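Local atomic coordinates of KLLA0F20702p (Kluyveromyces lactis, PDB entry 5Y5A), a protein that is the telomerase subunit Est1, here its helical N-terminal two-thirds, and probably helps recruit telomerase to chromosome ends through binding to Cdc13. Residues V89-F94 against Q199-I204; D348-R353 against F402-D407. All coordinates share one frame; numbering follows the deposited sequence.

Interaction 1 of 2, residues V89-F94 against Q199-I204; sequences VHYPIF and QRYKII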
loop_
_atom_site.group_PDB
_atom_site.type_symbol
_atom_site.label_atom_id
_atom_site.label_comp_id
_atom_site.label_asym_id
_atom_site.label_seq_id
_atom_site.Cartn_x
_atom_site.Cartn_y
_atom_site.Cartn_z
ATOM N N VAL A 89 -26.150 -7.496 1.142
ATOM C CA VAL A 89 -26.787 -7.412 2.450
ATOM C C VAL A 89 -26.258 -6.245 3.274
ATOM O O VAL A 89 -27.026 -5.399 3.726
ATOM C CB VAL A 89 -26.590 -8.707 3.253
ATOM C CG1 VAL A 89 -27.288 -8.603 4.594
ATOM C CG2 VAL A 89 -27.099 -9.900 2.465
ATOM N N HIS A 90 -24.965 -6.233 3.524
ATOM C CA HIS A 90 -24.371 -5.220 4.360
ATOM C C HIS A 90 -24.141 -3.878 3.731
ATOM O O HIS A 90 -24.521 -2.876 4.290
ATOM C CB HIS A 90 -23.073 -5.722 4.942
ATOM C CG HIS A 90 -23.247 -6.852 5.890
ATOM N ND1 HIS A 90 -22.194 -7.596 6.358
ATOM C CD2 HIS A 90 -24.356 -7.372 6.455
ATOM C CE1 HIS A 90 -22.645 -8.525 7.176
ATOM N NE2 HIS A 90 -23.954 -8.411 7.250
ATOM N N TYR A 91 -23.496 -3.843 2.588
ATOM C CA TYR A 91 -23.256 -2.558 1.930
ATOM C C TYR A 91 -24.538 -1.735 1.721
ATOM O O TYR A 91 -24.537 -0.536 2.002
ATOM C CB TYR A 91 -22.552 -2.726 0.579
ATOM C CG TYR A 91 -22.362 -1.397 -0.115
ATOM C CD1 TYR A 91 -21.329 -0.543 0.255
ATOM C CD2 TYR A 91 -23.235 -0.977 -1.112
ATOM C CE1 TYR A 91 -21.161 0.683 -0.361
ATOM C CE2 TYR A 91 -23.074 0.247 -1.733
ATOM C CZ TYR A 91 -22.037 1.072 -1.356
ATOM O OH TYR A 91 -21.876 2.288 -1.976
ATOM N N PRO A 92 -25.624 -2.358 1.217
ATOM C CA PRO A 92 -26.821 -1.532 1.011
ATOM C C PRO A 92 -27.391 -0.958 2.307
ATOM O O PRO A 92 -27.961 0.132 2.288
ATOM C CB PRO A 92 -27.814 -2.504 0.365
ATOM C CG PRO A 92 -27.320 -3.854 0.720
ATOM C CD PRO A 92 -25.836 -3.733 0.727
ATOM N N ILE A 93 -27.238 -1.680 3.412
ATOM C CA ILE A 93 -27.635 -1.156 4.713
ATOM C C ILE A 93 -26.766 0.039 5.099
ATOM O O ILE A 93 -27.279 1.104 5.433
ATOM C CB ILE A 93 -27.535 -2.222 5.816
ATOM C CG1 ILE A 93 -28.517 -3.364 5.557
ATOM C CG2 ILE A 93 -27.814 -1.604 7.176
ATOM C CD1 ILE A 93 -28.386 -4.513 6.540
ATOM N N PHE A 94 -25.450 -0.147 5.040
ATOM C CA PHE A 94 -24.508 0.896 5.431
ATOM C C PHE A 94 -24.644 2.146 4.568
ATOM O O PHE A 94 -24.495 3.266 5.054
ATOM C CB PHE A 94 -23.083 0.365 5.364
ATOM C CG PHE A 94 -22.668 -0.396 6.585
ATOM C CD1 PHE A 94 -22.853 0.143 7.849
ATOM C CD2 PHE A 94 -22.102 -1.658 6.476
ATOM C CE1 PHE A 94 -22.472 -0.555 8.986
ATOM C CE2 PHE A 94 -21.720 -2.368 7.610
ATOM C CZ PHE A 94 -21.907 -1.814 8.865
ATOM N N GLN A 199 -16.522 -1.197 10.637
ATOM C CA GLN A 199 -15.976 -0.350 11.689
ATOM C C GLN A 199 -15.798 1.089 11.224
ATOM O O GLN A 199 -16.051 2.024 11.985
ATOM C CB GLN A 199 -14.637 -0.902 12.176
ATOM C CG GLN A 199 -14.759 -2.144 13.016
ATOM C CD GLN A 199 -15.522 -1.884 14.289
ATOM O OE1 GLN A 199 -15.379 -0.826 14.906
ATOM N NE2 GLN A 199 -16.352 -2.841 14.687
ATOM N N ARG A 200 -15.344 1.267 9.984
ATOM C CA ARG A 200 -15.178 2.610 9.446
ATOM C C ARG A 200 -16.532 3.301 9.375
ATOM O O ARG A 200 -16.684 4.441 9.809
ATOM C CB ARG A 200 -14.528 2.591 8.063
ATOM C CG ARG A 200 -14.267 3.994 7.531
ATOM C CD ARG A 200 -13.642 3.994 6.149
ATOM N NE ARG A 200 -14.445 3.244 5.192
ATOM C CZ ARG A 200 -15.574 3.690 4.647
ATOM N NH1 ARG A 200 -16.234 2.925 3.788
ATOM N NH2 ARG A 200 -16.046 4.890 4.962
ATOM N N TYR A 201 -17.513 2.593 8.828
ATOM C CA TYR A 201 -18.869 3.114 8.711
ATOM C C TYR A 201 -19.463 3.486 10.066
ATOM O O TYR A 201 -20.155 4.497 10.193
ATOM C CB TYR A 201 -19.772 2.095 8.024
ATOM C CG TYR A 201 -19.812 2.214 6.522
ATOM C CD1 TYR A 201 -20.427 3.300 5.912
ATOM C CD2 TYR A 201 -19.256 1.230 5.712
ATOM C CE1 TYR A 201 -20.476 3.413 4.531
ATOM C CE2 TYR A 201 -19.301 1.332 4.329
ATOM C CZ TYR A 201 -19.913 2.425 3.744
ATOM O OH TYR A 201 -19.960 2.529 2.370
ATOM N N LYS A 202 -19.208 2.685 11.073
ATOM C CA LYS A 202 -19.751 2.974 12.369
ATOM C C LYS A 202 -19.167 4.243 12.914
ATOM O O LYS A 202 -19.885 5.105 13.370
ATOM C CB LYS A 202 -19.491 1.834 13.339
ATOM C CG LYS A 202 -19.967 2.121 14.749
ATOM C CD LYS A 202 -19.659 0.985 15.701
ATOM C CE LYS A 202 -19.860 1.410 17.142
ATOM N NZ LYS A 202 -18.886 0.767 18.047
ATOM N N ILE A 203 -17.852 4.348 12.866
ATOM C CA ILE A 203 -17.153 5.526 13.374
ATOM C C ILE A 203 -17.692 6.812 12.756
ATOM O O ILE A 203 -17.912 7.805 13.452
ATOM C CB ILE A 203 -15.655 5.418 13.112
ATOM C CG1 ILE A 203 -15.044 4.409 14.082
ATOM C CG2 ILE A 203 -14.976 6.770 13.257
ATOM C CD1 ILE A 203 -13.693 3.929 13.657
ATOM N N ILE A 204 -17.927 6.779 11.448
ATOM C CA ILE A 204 -18.506 7.918 10.747
ATOM C C ILE A 204 -19.896 8.282 11.294
ATOM O O ILE A 204 -20.193 9.457 11.526
ATOM C CB ILE A 204 -18.585 7.637 9.238
ATOM C CG1 ILE A 204 -17.173 7.643 8.650
ATOM C CG2 ILE A 204 -19.464 8.667 8.537
ATOM C CD1 ILE A 204 -17.053 6.921 7.341
#
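Helices 78-105 and 179-206 come closest in these segments at Phe-94 and Tyr-201, whose CA atoms are 6.9 Å apart, and helix 78-105 is kinked at Pro-92, whose ring nitrogen has no hydrogen to give to the preceding turn. Phe-94 and Tyr-201 each point their CB toward the opposite helix and carry most of the contact. Their planes are almost parallel, 6° apart, yet the rings are strongly offset, so that little of one face lies over the other, with centroids 4.9 Å apart. The offset brings methylenes over the faces. CB of Phe-94 sits 3.8 Å from the centroid of the Tyr-201 ring and only 4° off its normal, a nearly axial CH-pi contact. The reciprocal contact is more slanted: CB of Tyr-201 lies over one face of the Phe-94 ring, and its closest approach is 3.7 Å to CD1 of Phe-94. Each residue therefore serves as both CH donor and aromatic acceptor. In Tyr-91, CG stands anti to the backbone nitrogen (chi1 178°), which carries the phenol to the flank of the pair, where its CE1 meets OH of Tyr-201 at 3.5 Å. Phenylalanine suits the buried position, where it also packs on Phe-127 of helix 113-144; tyrosine suits the partly exposed one, since its flat ring offers a face to CB of Phe-94 while its hydroxyl reaches Tyr-91. Trp-86 and Gln-98, one on an earlier and one on a later turn of helix 78-105, also touch Tyr-201. The contact thus joins two helices of the Est1 N-terminal region, which belongs to the TPR clan. With dispersion and CH-pi attraction doing the work across these segments, cohesion depends on the fit of the ring faces rather than on directional polar bonds.

Interaction 2 of 2, residues D348-R353 against F402-D407; sequences DKIEIR and FTHLID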
loop_
_atom_site.group_PDB
_atom_site.type_symbol
_atom_site.label_atom_id
_atom_site.label_comp_id
_atom_site.label_asym_id
_atom_site.label_seq_id
_atom_site.Cartn_x
_atom_site.Cartn_y
_atom_site.Cartn_z
ATOM N N ASP A 348 13.492 21.055 -0.296
ATOM C CA ASP A 348 14.169 21.717 0.826
ATOM C C ASP A 348 13.865 21.034 2.158
ATOM O O ASP A 348 14.768 20.807 2.964
ATOM C CB ASP A 348 13.785 23.201 0.904
ATOM C CG ASP A 348 14.503 24.052 -0.140
ATOM O OD1 ASP A 348 15.245 23.491 -0.983
ATOM O OD2 ASP A 348 14.318 25.286 -0.127
ATOM N N LYS A 349 12.594 20.709 2.395
ATOM C CA LYS A 349 12.208 20.010 3.621
ATOM C C LYS A 349 12.919 18.651 3.695
ATOM O O LYS A 349 13.407 18.252 4.747
ATOM C CB LYS A 349 10.689 19.821 3.693
ATOM C CG LYS A 349 9.890 21.113 3.907
ATOM C CD LYS A 349 10.352 21.843 5.156
ATOM C CE LYS A 349 9.519 23.068 5.430
ATOM N NZ LYS A 349 10.026 23.828 6.611
ATOM N N ILE A 350 12.998 17.961 2.567
ATOM C CA ILE A 350 13.672 16.663 2.520
ATOM C C ILE A 350 15.158 16.806 2.901
ATOM O O ILE A 350 15.683 16.012 3.676
ATOM C CB ILE A 350 13.519 16.010 1.131
ATOM C CG1 ILE A 350 12.061 15.594 0.903
ATOM C CG2 ILE A 350 14.443 14.791 0.973
ATOM C CD1 ILE A 350 11.793 14.994 -0.473
ATOM N N GLU A 351 15.812 17.846 2.397
ATOM C CA GLU A 351 17.232 18.072 2.671
ATOM C C GLU A 351 17.475 18.491 4.117
ATOM O O GLU A 351 18.410 18.026 4.764
ATOM C CB GLU A 351 17.783 19.128 1.708
ATOM C CG GLU A 351 19.220 19.523 1.925
ATOM C CD GLU A 351 19.761 20.337 0.763
ATOM O OE1 GLU A 351 18.972 20.671 -0.153
ATOM O OE2 GLU A 351 20.970 20.630 0.753
ATOM N N ILE A 352 16.609 19.356 4.634
ATOM C CA ILE A 352 16.832 19.968 5.938
ATOM C C ILE A 352 16.178 19.182 7.084
ATOM O O ILE A 352 16.661 19.204 8.221
ATOM C CB ILE A 352 16.306 21.432 5.939
ATOM C CG1 ILE A 352 17.027 22.250 4.862
ATOM C CG2 ILE A 352 16.454 22.091 7.301
ATOM C CD1 ILE A 352 16.617 23.710 4.813
ATOM N N ARG A 353 15.090 18.478 6.788
ATOM C CA ARG A 353 14.252 17.916 7.848
ATOM C C ARG A 353 14.023 16.412 7.717
ATOM O O ARG A 353 13.004 15.902 8.179
ATOM C CB ARG A 353 12.885 18.620 7.874
ATOM C CG ARG A 353 12.928 20.153 7.925
ATOM C CD ARG A 353 13.393 20.677 9.266
ATOM N NE ARG A 353 13.483 22.136 9.262
ATOM C CZ ARG A 353 13.740 22.873 10.336
ATOM N NH1 ARG A 353 13.931 22.299 11.514
ATOM N NH2 ARG A 353 13.806 24.190 10.231
ATOM N N PHE A 402 15.094 10.830 -6.960
ATOM C CA PHE A 402 16.085 9.812 -6.594
ATOM C C PHE A 402 17.434 10.431 -6.236
ATOM O O PHE A 402 17.961 10.208 -5.150
ATOM C CB PHE A 402 16.305 8.814 -7.741
ATOM C CG PHE A 402 15.186 7.827 -7.937
ATOM C CD1 PHE A 402 13.994 7.942 -7.242
ATOM C CD2 PHE A 402 15.338 6.774 -8.832
ATOM C CE1 PHE A 402 12.980 7.032 -7.433
ATOM C CE2 PHE A 402 14.325 5.861 -9.027
ATOM C CZ PHE A 402 13.140 5.990 -8.324
ATOM N N THR A 403 17.999 11.202 -7.160
ATOM C CA THR A 403 19.328 11.759 -6.942
ATOM C C THR A 403 19.328 12.743 -5.780
ATOM O O THR A 403 20.319 12.866 -5.063
ATOM C CB THR A 403 19.873 12.449 -8.205
ATOM O OG1 THR A 403 19.009 13.527 -8.576
ATOM C CG2 THR A 403 19.935 11.462 -9.342
ATOM N N HIS A 404 18.218 13.440 -5.587
ATOM C CA HIS A 404 18.088 14.314 -4.423
ATOM C C HIS A 404 18.115 13.477 -3.136
ATOM O O HIS A 404 18.853 13.791 -2.201
ATOM C CB HIS A 404 16.804 15.143 -4.504
ATOM C CG HIS A 404 16.700 16.193 -3.448
ATOM N ND1 HIS A 404 17.520 17.300 -3.413
ATOM C CD2 HIS A 404 15.872 16.306 -2.381
ATOM C CE1 HIS A 404 17.204 18.051 -2.374
ATOM N NE2 HIS A 404 16.203 17.470 -1.733
ATOM N N LEU A 405 17.324 12.406 -3.106
ATOM C CA LEU A 405 17.341 11.457 -1.992
ATOM C C LEU A 405 18.731 10.906 -1.729
ATOM O O LEU A 405 19.175 10.850 -0.597
ATOM C CB LEU A 405 16.405 10.283 -2.259
ATOM C CG LEU A 405 14.934 10.452 -1.905
ATOM C CD1 LEU A 405 14.238 9.101 -1.946
ATOM C CD2 LEU A 405 14.817 11.101 -0.538
ATOM N N ILE A 406 19.396 10.459 -2.786
ATOM C CA ILE A 406 20.725 9.887 -2.648
ATOM C C ILE A 406 21.737 10.939 -2.186
ATOM O O ILE A 406 22.423 10.750 -1.185
ATOM C CB ILE A 406 21.197 9.266 -3.971
ATOM C CG1 ILE A 406 20.289 8.092 -4.338
ATOM C CG2 ILE A 406 22.663 8.828 -3.854
ATOM C CD1 ILE A 406 20.334 7.697 -5.791
ATOM N N ASP A 407 21.810 12.053 -2.906
ATOM C CA ASP A 407 22.819 13.067 -2.623
ATOM C C ASP A 407 22.629 13.716 -1.255
ATOM O O ASP A 407 23.595 13.897 -0.529
ATOM C CB ASP A 407 22.825 14.155 -3.706
ATOM C CG ASP A 407 23.221 13.620 -5.082
ATOM O OD1 ASP A 407 23.617 12.440 -5.185
ATOM O OD2 ASP A 407 23.133 14.381 -6.066
#
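His-404, the first residue of 402-407 to meet 348-353, directs its CB toward the other helix. With chi1 at -172° the imidazole swings as far as it can from its own backbone nitrogen, which carries the ring on between Ile-350 and Glu-351. There CD2 lies 3.9 Å from CG2 of Ile-350, and CE1 meets OE1 of Glu-351 at the ring edge, also at 3.9 Å. The carboxylate is turned 74° from the ring plane and makes only a loose contact; the polar grip comes instead from NE2, hydrogen-bonded to the backbone O of Phe-347, just before the segment. Histidine suits this partly exposed place because it can offer carbon to isoleucine and nitrogen to a carbonyl, while the nearby carboxylate may favour protonation. Next comes Leu-405, whose CB points away although its CD2 returns to within 4.0 Å of CG2 of Ile-350. Both aliphatic residues are buried, and Leu-405 also packs on Met-425 and Met-429 of helix 421-433. The segment axes run nearly parallel, 14° apart and 10.2 Å at closest approach. Such side-by-side packing is consistent with the TPR-clan, all-helical architecture of the Est1 DNA/RNA-binding domain.

In the fold
Interactions 1 and 2 lie on opposite sides of the chain's centre, about 42 Å apart between centres and about 28 Å between nearest atoms, so neither touches the other. They follow in series along the chain: interaction 1 joins helices of the N-terminal Est1 region, and interaction 2 joins helices of the DNA/RNA-binding domain. Both join one helix to another, but their chemistry differs, aromatic faces in 89-94 with 199-204 and a histidine among aliphatic and acidic groups in 348-353 with 402-407. Each thus packs helices locally within its own part of this largely helical protein.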